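Local coordinates for protein tannase (Lactobacillus plantarum, PDB 4JUI) that probably hydrolyses the galloyl ester bonds of tannins as an esterase of the alpha/beta-hydrolase clan and binds a gallate ester in its pocket, at residues K338-M343 with A419-S424; L103-V108 with L461-D466; S399-T404 with H438-D443; N74-Y79 with A112-R117. The protein carries 1 engineered substitution. All coordinates share one frame; numbering follows the deposited sequence. Where two conformers were deposited one is given.

Interaction 1. Residues K338-M343 with A419-S424; sequences KSLTRM and ADRDTS. With EGR (ethyl 3,4,5-trihydroxybenzoate), chain C.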
# COMPACT_ATOMS: atom_id res chain seq x y z
N LYS A 338 1.78 -20.22 -14.47
CA LYS A 338 1.01 -20.41 -15.69
C LYS A 338 -0.48 -20.59 -15.39
O LYS A 338 -1.34 -20.07 -16.10
CB LYS A 338 1.55 -21.58 -16.51
CG LYS A 338 0.76 -21.86 -17.77
CD LYS A 338 1.40 -22.96 -18.58
CE LYS A 338 0.55 -23.31 -19.79
NZ LYS A 338 1.14 -24.45 -20.56
N SER A 339 -0.80 -21.32 -14.32
CA SER A 339 -2.20 -21.51 -13.96
C SER A 339 -2.81 -20.25 -13.35
O SER A 339 -3.99 -19.97 -13.53
CB SER A 339 -2.37 -22.70 -13.02
OG SER A 339 -1.73 -22.47 -11.79
N LEU A 340 -2.00 -19.48 -12.64
CA LEU A 340 -2.46 -18.22 -12.06
C LEU A 340 -2.78 -17.18 -13.15
O LEU A 340 -3.70 -16.38 -12.99
CB LEU A 340 -1.38 -17.67 -11.13
CG LEU A 340 -1.75 -16.58 -10.13
CD1 LEU A 340 -2.79 -17.14 -9.18
CD2 LEU A 340 -0.51 -16.13 -9.37
N THR A 341 -2.01 -17.25 -14.24
CA THR A 341 -2.05 -16.32 -15.40
C THR A 341 -1.35 -14.97 -15.21
O THR A 341 -1.34 -14.39 -14.12
CB THR A 341 -3.47 -16.04 -15.96
OG1 THR A 341 -4.17 -15.15 -15.09
CG2 THR A 341 -4.25 -17.32 -16.14
N ARG A 342 -0.77 -14.47 -16.30
CA ARG A 342 -0.19 -13.14 -16.34
C ARG A 342 -1.31 -12.10 -16.47
O ARG A 342 -2.28 -12.31 -17.21
CB ARG A 342 0.75 -13.05 -17.55
CG ARG A 342 1.20 -11.64 -17.90
CD ARG A 342 1.80 -11.56 -19.29
NE ARG A 342 3.19 -11.98 -19.33
CZ ARG A 342 4.23 -11.18 -19.10
NH1 ARG A 342 5.46 -11.66 -19.18
NH2 ARG A 342 4.04 -9.89 -18.80
N MET A 343 -1.20 -10.98 -15.75
CA MET A 343 -2.20 -9.91 -15.83
C MET A 343 -1.79 -8.79 -16.77
O MET A 343 -2.56 -8.38 -17.64
CB MET A 343 -2.48 -9.34 -14.44
CG MET A 343 -3.37 -8.10 -14.45
SD MET A 343 -3.48 -7.31 -12.83
CE MET A 343 -4.54 -5.90 -13.23
N ALA A 419 -2.86 -15.07 -5.07
CA ALA A 419 -3.47 -15.01 -6.39
C ALA A 419 -3.46 -13.58 -6.95
O ALA A 419 -4.13 -13.29 -7.94
CB ALA A 419 -4.89 -15.56 -6.36
N ASP A 420 -2.67 -12.71 -6.32
CA ASP A 420 -2.54 -11.32 -6.74
C ASP A 420 -1.39 -11.20 -7.75
O ASP A 420 -0.23 -11.36 -7.41
CB ASP A 420 -2.27 -10.43 -5.52
CG ASP A 420 -2.23 -8.93 -5.85
OD1 ASP A 420 -1.87 -8.55 -6.99
OD2 ASP A 420 -2.53 -8.12 -4.95
N ARG A 421 -1.74 -10.88 -8.99
CA ARG A 421 -0.76 -10.75 -10.07
C ARG A 421 -0.54 -9.31 -10.50
O ARG A 421 0.01 -9.07 -11.57
CB ARG A 421 -1.20 -11.57 -11.28
CG ARG A 421 -1.71 -12.96 -10.95
CD ARG A 421 -3.21 -13.07 -11.19
NE ARG A 421 -3.55 -13.09 -12.61
CZ ARG A 421 -4.35 -12.21 -13.20
NH1 ARG A 421 -4.90 -11.23 -12.49
NH2 ARG A 421 -4.60 -12.31 -14.50
N ASP A 422 -0.96 -8.36 -9.67
CA ASP A 422 -0.81 -6.94 -10.01
C ASP A 422 0.65 -6.47 -9.98
O ASP A 422 1.04 -5.52 -10.67
CB ASP A 422 -1.68 -6.08 -9.08
CG ASP A 422 -3.12 -6.00 -9.55
OD1 ASP A 422 -3.80 -7.05 -9.58
OD2 ASP A 422 -3.59 -4.88 -9.89
N THR A 423 1.46 -7.14 -9.17
CA THR A 423 2.90 -6.95 -9.22
C THR A 423 3.52 -8.30 -8.88
O THR A 423 2.83 -9.17 -8.34
CB THR A 423 3.36 -5.84 -8.25
OG1 THR A 423 4.70 -5.44 -8.56
CG2 THR A 423 3.29 -6.30 -6.78
N SER A 424 4.79 -8.50 -9.21
CA SER A 424 5.47 -9.77 -8.89
C SER A 424 5.54 -10.04 -7.39
O SER A 424 5.66 -9.11 -6.59
CB SER A 424 6.89 -9.75 -9.44
OG SER A 424 7.64 -10.86 -8.94
C01 EGR C . -6.21 -0.34 -8.89
C02 EGR C . -5.91 -1.36 -7.83
O03 EGR C . -4.88 -1.12 -6.91
C04 EGR C . -3.91 -0.13 -7.06
O05 EGR C . -3.68 0.72 -6.19
C06 EGR C . -2.91 -0.28 -8.14
C07 EGR C . -2.07 0.78 -8.44
C08 EGR C . -1.16 0.64 -9.46
O09 EGR C . -0.32 1.69 -9.76
C10 EGR C . -1.08 -0.55 -10.16
O11 EGR C . -0.16 -0.69 -11.18
C12 EGR C . -1.92 -1.61 -9.85
O13 EGR C . -1.87 -2.80 -10.54
C14 EGR C . -2.84 -1.48 -8.83
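Bent at chi2 (111°) and again at chi3 (72°), the Arg421 side chain brings its guanidinium against the backbone just past helix 333-340, while Met343, with CG anti to the backbone N and the chain extended to CE, runs across it to Asp422. The motif is a helix C-terminus held by an arginine from the alpha/beta-hydrolase core, on the loop between strand 411-415 and helix 426-437. Thr341, with positive phi, is the first residue to leave the helix, and Arg421 grips it side-on through two nitrogens. Arg421 NE donates to Thr341 O (3.0 Å) from above the carbonyl plane, and Arg421 NH2 to Thr341 OG1 (2.9 Å); both partners are tilted out of the guanidinium plane. A weak bond runs from Arg421 NE to Leu340 O (3.3 Å), and His228 O takes a further bond from NH2. Met343 CB covers one guanidinium face, 3.6 Å from Arg421 CZ. Nearer the arginine backbone, Leu340 and Arg421 slide past each other in opposite directions, CG to CG at 3.7 Å. Asp420 OD1 closes an Asx turn onto Asp422 N, while Asp420 OD2 bonds to His452 ND1, consistent with the acid-histidine pair of a catalytic triad. Asp422, two residues on, reaches the ligand: its OD2 accepts from EGR O13 (2.8 Å), and its OD1 lies 3.3 Å from Met343 SD.

Interaction 2. Residues L103-V108 with L461-D466; sequences LKRGYV and LFSWID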
# COMPACT_ATOMS: atom_id res chain seq x y z
N LEU A 103 -13.32 0.45 15.36
CA LEU A 103 -13.97 1.13 16.48
C LEU A 103 -14.41 0.13 17.54
O LEU A 103 -14.29 0.39 18.74
CB LEU A 103 -15.16 1.94 15.97
CG LEU A 103 -14.75 3.16 15.13
CD1 LEU A 103 -15.95 3.79 14.41
CD2 LEU A 103 -14.05 4.19 16.01
N LYS A 104 -14.88 -1.02 17.09
CA LYS A 104 -15.31 -2.07 18.00
C LYS A 104 -14.11 -2.60 18.79
O LYS A 104 -14.24 -2.99 19.95
CB LYS A 104 -15.99 -3.19 17.21
CG LYS A 104 -16.38 -4.38 18.06
CD LYS A 104 -16.83 -5.55 17.20
CE LYS A 104 -16.88 -6.83 18.02
NZ LYS A 104 -17.67 -7.88 17.33
N ARG A 105 -12.95 -2.59 18.14
CA ARG A 105 -11.71 -3.08 18.72
C ARG A 105 -11.10 -2.05 19.68
O ARG A 105 -10.13 -2.35 20.38
CB ARG A 105 -10.72 -3.39 17.59
CG ARG A 105 -9.61 -4.35 17.97
CD ARG A 105 -10.11 -5.78 18.10
NE ARG A 105 -9.01 -6.68 18.44
CZ ARG A 105 -8.95 -7.96 18.10
NH1 ARG A 105 -9.95 -8.53 17.43
NH2 ARG A 105 -7.89 -8.67 18.45
N GLY A 106 -11.65 -0.84 19.68
CA GLY A 106 -11.20 0.21 20.58
C GLY A 106 -10.19 1.19 20.00
O GLY A 106 -9.58 1.95 20.75
N TYR A 107 -10.00 1.16 18.68
CA TYR A 107 -9.05 2.08 18.06
C TYR A 107 -9.74 3.39 17.74
O TYR A 107 -10.89 3.42 17.29
CB TYR A 107 -8.47 1.51 16.76
CG TYR A 107 -7.92 0.09 16.85
CD1 TYR A 107 -7.46 -0.45 18.06
CD2 TYR A 107 -7.86 -0.71 15.72
CE1 TYR A 107 -6.95 -1.74 18.12
CE2 TYR A 107 -7.36 -2.00 15.78
CZ TYR A 107 -6.90 -2.51 16.97
OH TYR A 107 -6.42 -3.78 17.00
N VAL A 108 -9.02 4.49 17.95
CA VAL A 108 -9.41 5.77 17.39
C VAL A 108 -9.04 5.70 15.91
O VAL A 108 -8.01 5.14 15.55
CB VAL A 108 -8.66 6.92 18.09
CG1 VAL A 108 -8.85 8.24 17.34
CG2 VAL A 108 -9.18 7.06 19.53
N LEU A 461 -5.09 -9.05 11.75
CA LEU A 461 -4.47 -7.72 11.78
C LEU A 461 -4.64 -7.10 13.17
O LEU A 461 -3.67 -6.60 13.75
CB LEU A 461 -5.08 -6.79 10.72
CG LEU A 461 -4.71 -5.31 10.82
CD1 LEU A 461 -3.20 -5.13 10.72
CD2 LEU A 461 -5.44 -4.49 9.76
N PHE A 462 -5.85 -7.15 13.70
CA PHE A 462 -6.16 -6.53 14.98
C PHE A 462 -5.47 -7.26 16.14
O PHE A 462 -5.06 -6.64 17.12
CB PHE A 462 -7.67 -6.46 15.20
CG PHE A 462 -8.37 -5.50 14.28
CD1 PHE A 462 -7.65 -4.66 13.43
CD2 PHE A 462 -9.76 -5.41 14.27
CE1 PHE A 462 -8.30 -3.78 12.58
CE2 PHE A 462 -10.41 -4.52 13.42
CZ PHE A 462 -9.67 -3.70 12.58
N SER A 463 -5.36 -8.58 16.04
CA SER A 463 -4.62 -9.34 17.03
C SER A 463 -3.15 -8.94 17.06
O SER A 463 -2.52 -8.89 18.13
CB SER A 463 -4.76 -10.85 16.79
OG SER A 463 -6.07 -11.27 17.14
N TRP A 464 -2.59 -8.66 15.88
CA TRP A 464 -1.22 -8.20 15.76
C TRP A 464 -1.07 -6.81 16.40
O TRP A 464 -0.15 -6.58 17.18
CB TRP A 464 -0.81 -8.19 14.29
CG TRP A 464 0.52 -7.60 14.03
CD1 TRP A 464 1.74 -8.18 14.26
CD2 TRP A 464 0.78 -6.32 13.47
NE1 TRP A 464 2.75 -7.33 13.87
CE2 TRP A 464 2.19 -6.17 13.38
CE3 TRP A 464 -0.03 -5.27 13.03
CZ2 TRP A 464 2.79 -5.02 12.87
CZ3 TRP A 464 0.57 -4.12 12.52
CH2 TRP A 464 1.97 -4.01 12.44
N ILE A 465 -1.98 -5.91 16.07
CA ILE A 465 -1.96 -4.56 16.65
C ILE A 465 -2.08 -4.65 18.18
O ILE A 465 -1.32 -4.01 18.92
CB ILE A 465 -3.11 -3.69 16.09
CG1 ILE A 465 -2.84 -3.30 14.64
CG2 ILE A 465 -3.26 -2.43 16.91
CD1 ILE A 465 -4.02 -2.63 13.95
N ASP A 466 -3.02 -5.47 18.65
CA ASP A 466 -3.23 -5.62 20.09
C ASP A 466 -2.00 -6.21 20.79
O ASP A 466 -1.70 -5.86 21.93
CB ASP A 466 -4.46 -6.47 20.38
CG ASP A 466 -5.76 -5.76 20.04
OD1 ASP A 466 -5.73 -4.54 19.75
OD2 ASP A 466 -6.82 -6.43 20.07
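Asp466 OD2 receives two nitrogens of Arg105, NE at 2.7 Å and NH2 at 3.0 Å, in a side-on salt bridge that spends both donors on one oxygen. Asp466 OD2 lies close to the guanidinium plane, yet both nitrogens reach it from the same face of the carboxylate, the two planes being 34° apart. Asn61 ND2 adds another bond to this oxygen. The other oxygen, OD1, accepts from Tyr107 OH (2.9 Å), which comes from above the carboxylate plane, and also from Tyr63 OH. With so many donors around it, the buried carboxylate is likely to stay ionised.

The apolar half of the contact lies alongside. The bend at chi2 (73°) lays the Arg105 guanidinium against Phe462 CB, which sits over its centre, 3.5 Å from Arg105 CZ. Tyr107 makes a T-shaped pair with Phe462: its edge atom CE2 points at the phenylalanine face, 3.6 Å from CD1, with the planes at 82°. Ile465 CG2 packs against Tyr107 CZ, also at 3.6 Å. A methionine in place of Arg105 would probably leave the Asp466 carboxylate without its ionic mate.

Gly106, in a Schellman motif, ends helix 96-104 and turns the chain from Arg105 to Tyr107, at the start of strand 108-112. Helix 458-469 is thereby fastened to that helix-to-strand turn, with Phe462 against Ala102 of helix 96-104 and Leu461 and Trp464 turned to strand 200-204.

Interaction 3. Residues S399-T404 with H438-D443; sequences SYLTTT and HGYGID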
# COMPACT_ATOMS: atom_id res chain seq x y z
N SER A 399 14.11 2.92 -0.22
CA SER A 399 15.21 3.89 -0.17
C SER A 399 15.64 4.23 1.26
O SER A 399 16.76 4.68 1.48
CB SER A 399 14.83 5.16 -0.92
OG SER A 399 14.43 4.85 -2.25
N TYR A 400 14.74 4.02 2.21
CA TYR A 400 14.96 4.44 3.59
C TYR A 400 15.46 3.30 4.46
O TYR A 400 15.89 3.51 5.60
CB TYR A 400 13.65 5.04 4.16
CG TYR A 400 13.11 6.19 3.34
CD1 TYR A 400 13.47 7.50 3.61
CD2 TYR A 400 12.23 5.97 2.28
CE1 TYR A 400 12.99 8.56 2.85
CE2 TYR A 400 11.74 7.02 1.51
CZ TYR A 400 12.12 8.31 1.81
OH TYR A 400 11.63 9.36 1.06
N LEU A 401 15.44 2.08 3.91
CA LEU A 401 15.67 0.86 4.69
C LEU A 401 17.04 0.25 4.48
O LEU A 401 17.22 -0.94 4.73
CB LEU A 401 14.63 -0.20 4.35
CG LEU A 401 13.15 0.13 4.48
CD1 LEU A 401 12.35 -1.07 4.02
CD2 LEU A 401 12.80 0.50 5.92
N THR A 402 18.01 1.04 4.03
CA THR A 402 19.37 0.55 3.90
C THR A 402 19.96 0.38 5.30
O THR A 402 21.07 -0.14 5.45
CB THR A 402 20.26 1.50 3.07
OG1 THR A 402 20.60 2.65 3.86
CG2 THR A 402 19.54 1.95 1.81
N THR A 403 19.21 0.81 6.31
CA THR A 403 19.74 0.96 7.67
C THR A 403 18.76 0.54 8.77
O THR A 403 17.61 0.18 8.51
CB THR A 403 20.12 2.43 7.91
OG1 THR A 403 19.01 3.28 7.62
CG2 THR A 403 21.30 2.83 7.03
N THR A 404 19.24 0.61 10.02
CA THR A 404 18.41 0.39 11.20
C THR A 404 18.15 1.72 11.90
O THR A 404 18.87 2.10 12.84
CB THR A 404 19.07 -0.60 12.17
OG1 THR A 404 19.50 -1.76 11.45
CG2 THR A 404 18.11 -1.01 13.29
N HIS A 438 17.38 -5.50 8.44
CA HIS A 438 17.75 -4.30 9.17
C HIS A 438 17.13 -4.22 10.57
O HIS A 438 17.12 -3.15 11.19
CB HIS A 438 17.44 -3.06 8.33
CG HIS A 438 18.30 -2.97 7.10
ND1 HIS A 438 17.98 -3.58 5.91
CD2 HIS A 438 19.50 -2.38 6.90
CE1 HIS A 438 18.93 -3.35 5.02
NE2 HIS A 438 19.86 -2.62 5.60
N GLY A 439 16.65 -5.35 11.06
CA GLY A 439 16.24 -5.48 12.45
C GLY A 439 14.89 -4.90 12.79
O GLY A 439 14.60 -4.64 13.96
N TYR A 440 14.05 -4.70 11.79
CA TYR A 440 12.69 -4.23 12.06
C TYR A 440 11.78 -5.44 12.27
O TYR A 440 12.08 -6.53 11.77
CB TYR A 440 12.20 -3.36 10.91
CG TYR A 440 13.05 -2.14 10.70
CD1 TYR A 440 13.00 -1.07 11.58
CD2 TYR A 440 13.91 -2.05 9.61
CE1 TYR A 440 13.78 0.06 11.39
CE2 TYR A 440 14.69 -0.93 9.42
CZ TYR A 440 14.63 0.12 10.31
OH TYR A 440 15.41 1.23 10.12
N GLY A 441 10.70 -5.26 13.01
CA GLY A 441 9.75 -6.34 13.18
C GLY A 441 8.89 -6.48 11.94
O GLY A 441 8.25 -5.52 11.51
N ILE A 442 8.88 -7.67 11.34
CA ILE A 442 8.09 -7.87 10.13
C ILE A 442 7.29 -9.18 10.16
O ILE A 442 7.84 -10.26 10.35
CB ILE A 442 8.97 -7.79 8.84
CG1 ILE A 442 8.21 -8.30 7.62
CG2 ILE A 442 10.28 -8.55 9.03
CD1 ILE A 442 7.09 -7.36 7.17
N ASP A 443 5.97 -9.05 9.97
CA ASP A 443 5.05 -10.18 9.93
C ASP A 443 4.55 -10.24 8.49
O ASP A 443 3.83 -9.35 8.03
CB ASP A 443 3.90 -9.95 10.94
CG ASP A 443 2.90 -11.10 10.98
OD1 ASP A 443 2.59 -11.69 9.92
OD2 ASP A 443 2.41 -11.41 12.09
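With CG anti to its carbonyl carbon (chi1 -67°), His438 sends its ring into the curve of the loop 399-404, and each atom meets a backbone group there. His438 CB lies 3.2 Å from Thr403 O. At the ring, Leu401 O stands over one face, 3.0 Å from His438 CE1, so the carbonyl meets the imidazole from above and makes no hydrogen bond to either ring nitrogen. His438 CD2 reaches Thr403 N at 3.3 Å. At the tip, His438 NE2 comes to 2.8 Å from Thr402 O. ND1 is bonded to Met434 O, one turn back in helix 426-437, and this fixes the rotation of the ring. An alanine in place of His438 would probably open a gap under the 401-403 backbone and leave Met434 O without this partner.

Two hydroxyls tie the same backbones together. Thr404 OG1 donates to His438 O at 2.8 Å, and Tyr440 OH donates to Thr403 O at 2.9 Å; both acceptors are met from above the carbonyl plane, by 43° and 38°. Tyr440 OH is also bonded to Ser405 N, so the phenol is held between two neighbouring backbone groups. Thr403 O lies at the tyrosine ring edge, while His438 O lies over one face, offset toward the rim. Leu401 CD2 adds an apolar touch to Tyr440 CE2 (4.2 Å).

Gly439, with positive phi, completes the Schellman motif that ends helix 426-437 and directs the chain into edge strand 441-445. The loop 399-404, which precedes the neighbouring strand 411-415, packs on this helix-to-strand turn, with Leu401 against Leu431 and Leu435 of the helix.

Interaction 4. Residues N74-Y79 with A112-R117; sequences NTVGGY and AGIRGR. With EGR (ethyl 3,4,5-trihydroxybenzoate), chain C.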
# COMPACT_ATOMS: atom_id res chain seq x y z
N ASN A 74 -6.11 4.62 4.63
CA ASN A 74 -6.31 5.49 3.48
C ASN A 74 -7.11 4.76 2.40
O ASN A 74 -7.16 3.53 2.39
CB ASN A 74 -4.97 6.01 2.93
CG ASN A 74 -4.19 4.95 2.18
OD1 ASN A 74 -4.58 4.55 1.08
ND2 ASN A 74 -3.07 4.50 2.75
N THR A 75 -7.75 5.51 1.52
CA THR A 75 -8.55 4.92 0.44
C THR A 75 -7.88 5.07 -0.92
O THR A 75 -8.53 4.97 -1.96
CB THR A 75 -9.95 5.56 0.38
OG1 THR A 75 -9.82 6.97 0.18
CG2 THR A 75 -10.69 5.33 1.70
N VAL A 76 -6.57 5.27 -0.92
CA VAL A 76 -5.83 5.42 -2.17
C VAL A 76 -5.75 4.09 -2.91
O VAL A 76 -5.37 3.06 -2.34
CB VAL A 76 -4.40 5.96 -1.94
CG1 VAL A 76 -3.62 5.99 -3.25
CG2 VAL A 76 -4.45 7.35 -1.31
N GLY A 77 -6.15 4.12 -4.18
CA GLY A 77 -5.98 3.00 -5.09
C GLY A 77 -5.64 3.53 -6.47
O GLY A 77 -6.17 4.55 -6.90
N GLY A 78 -4.73 2.85 -7.18
CA GLY A 78 -4.36 3.27 -8.51
C GLY A 78 -3.65 4.61 -8.53
O GLY A 78 -3.52 5.23 -9.59
N TYR A 79 -3.16 5.04 -7.36
CA TYR A 79 -2.53 6.35 -7.21
C TYR A 79 -3.51 7.47 -7.54
O TYR A 79 -3.12 8.58 -7.89
CB TYR A 79 -1.21 6.44 -8.00
CG TYR A 79 -0.09 5.71 -7.28
CD1 TYR A 79 0.46 6.24 -6.11
CD2 TYR A 79 0.37 4.47 -7.72
CE1 TYR A 79 1.47 5.56 -5.42
CE2 TYR A 79 1.36 3.79 -7.04
CZ TYR A 79 1.92 4.34 -5.90
OH TYR A 79 2.92 3.67 -5.22
N ALA A 112 -7.87 10.22 6.59
CA ALA A 112 -7.54 11.46 5.90
C ALA A 112 -7.78 11.36 4.41
O ALA A 112 -7.51 10.31 3.81
CB ALA A 112 -6.10 11.84 6.16
N GLY A 113 -8.27 12.45 3.82
CA GLY A 113 -8.38 12.55 2.37
C GLY A 113 -7.02 12.85 1.77
O GLY A 113 -6.28 13.70 2.29
N ILE A 114 -6.70 12.17 0.67
CA ILE A 114 -5.38 12.26 0.04
C ILE A 114 -5.51 12.58 -1.44
O ILE A 114 -6.23 11.88 -2.16
CB ILE A 114 -4.63 10.91 0.18
CG1 ILE A 114 -4.57 10.45 1.64
CG2 ILE A 114 -3.22 11.00 -0.43
CD1 ILE A 114 -3.81 11.38 2.54
N ARG A 115 -4.82 13.63 -1.91
CA ARG A 115 -4.78 13.95 -3.34
C ARG A 115 -4.20 12.80 -4.16
O ARG A 115 -3.39 12.03 -3.65
CB ARG A 115 -3.92 15.19 -3.59
CG ARG A 115 -4.48 16.51 -3.06
CD ARG A 115 -3.41 17.61 -3.20
NE ARG A 115 -2.35 17.47 -2.20
CZ ARG A 115 -1.15 18.04 -2.26
NH1 ARG A 115 -0.79 18.78 -3.30
NH2 ARG A 115 -0.29 17.84 -1.26
N GLY A 116 -4.62 12.70 -5.42
CA GLY A 116 -4.09 11.69 -6.33
C GLY A 116 -3.83 12.25 -7.71
O GLY A 116 -3.99 13.45 -7.95
N ARG A 117 -3.45 11.39 -8.64
CA ARG A 117 -2.91 11.87 -9.91
C ARG A 117 -3.89 12.66 -10.79
O ARG A 117 -3.46 13.38 -11.69
CB ARG A 117 -2.33 10.69 -10.71
CG ARG A 117 -3.31 9.54 -10.89
CD ARG A 117 -2.59 8.31 -11.43
NE ARG A 117 -3.48 7.15 -11.59
CZ ARG A 117 -4.22 6.93 -12.67
NH1 ARG A 117 -4.22 7.79 -13.68
NH2 ARG A 117 -4.99 5.85 -12.73
C01 EGR C . -6.21 -0.34 -8.89
C02 EGR C . -5.91 -1.36 -7.83
O03 EGR C . -4.88 -1.12 -6.91
C04 EGR C . -3.91 -0.13 -7.06
O05 EGR C . -3.68 0.72 -6.19
C06 EGR C . -2.91 -0.28 -8.14
C07 EGR C . -2.07 0.78 -8.44
C08 EGR C . -1.16 0.64 -9.46
O09 EGR C . -0.32 1.69 -9.76
C10 EGR C . -1.08 -0.55 -10.16
O11 EGR C . -0.16 -0.69 -11.18
C12 EGR C . -1.92 -1.61 -9.85
O13 EGR C . -1.87 -2.80 -10.54
C14 EGR C . -2.84 -1.48 -8.83
O HOH W 1 -7.41 8.37 1.84
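The loop after strand 70-73, which in alpha/beta-hydrolases commonly supplies an oxyanion-hole N-H, is pinned here by Arg117 from the loop after the adjacent strand 108-112. Gly78 N donates to the ester carbonyl oxygen O05 of EGR at 2.6 Å and almost straight (177°), consistent with an oxyanion-hole donor; Ala165 N also bonds the ligand. Behind Gly78, Arg117 NE donates to Gly78 O (2.8 Å), in the guanidinium plane, nearly in line with the carbonyl bond and equally straight (176°). The backbone N of Arg117 donates to Tyr79 O (2.9 Å), in its carbonyl plane. Arg117 begins with CG between its own N and carbonyl carbon (chi1 53°) and then extends, which brings NE to Gly78 O while the backbone N holds the next carbonyl. Gly116 lies so close to Tyr79 O that a side chain would be tight. The Tyr79 ring turns its edge to the bound ester, CD2 lying 3.5 Å from EGR O09, while its OH bonds Ile207 O. Further back, Val76 CG2 packs on Ile114 CB at 3.9 Å, and a water joins Thr75 N (2.9 Å) to Ala112 O (2.8 Å). The chemistry suggests a second-shell role: Arg117, itself bonded to Asn360, holds the carbonyls of Gly78 and Tyr79, which probably keeps Gly78 N aimed at EGR O05; any effect of its charge on a developing oxyanion would be indirect.

Interactions 1 and 4 approach EGR from different sides, about 8 Å apart at their nearest atoms: interaction 1 offers a carboxylate to a ring hydroxyl, interaction 4 a backbone N-H to the ester carbonyl. In each an arginine grips backbone carbonyls, whereas in interaction 2 the arginine meets a buried carboxylate. Interaction 3 uses neutral hydroxyls and a histidine on mostly exposed threonines at the sheet edge. Interactions 2 and 4 are buried, 1 and 3 partly so. Helix 426-437 is flanked by 1 at its start and 3 at its end; interactions 2 and 4 bracket strand 108-112. Interactions 2 and 3 touch through Trp464 and Asp443.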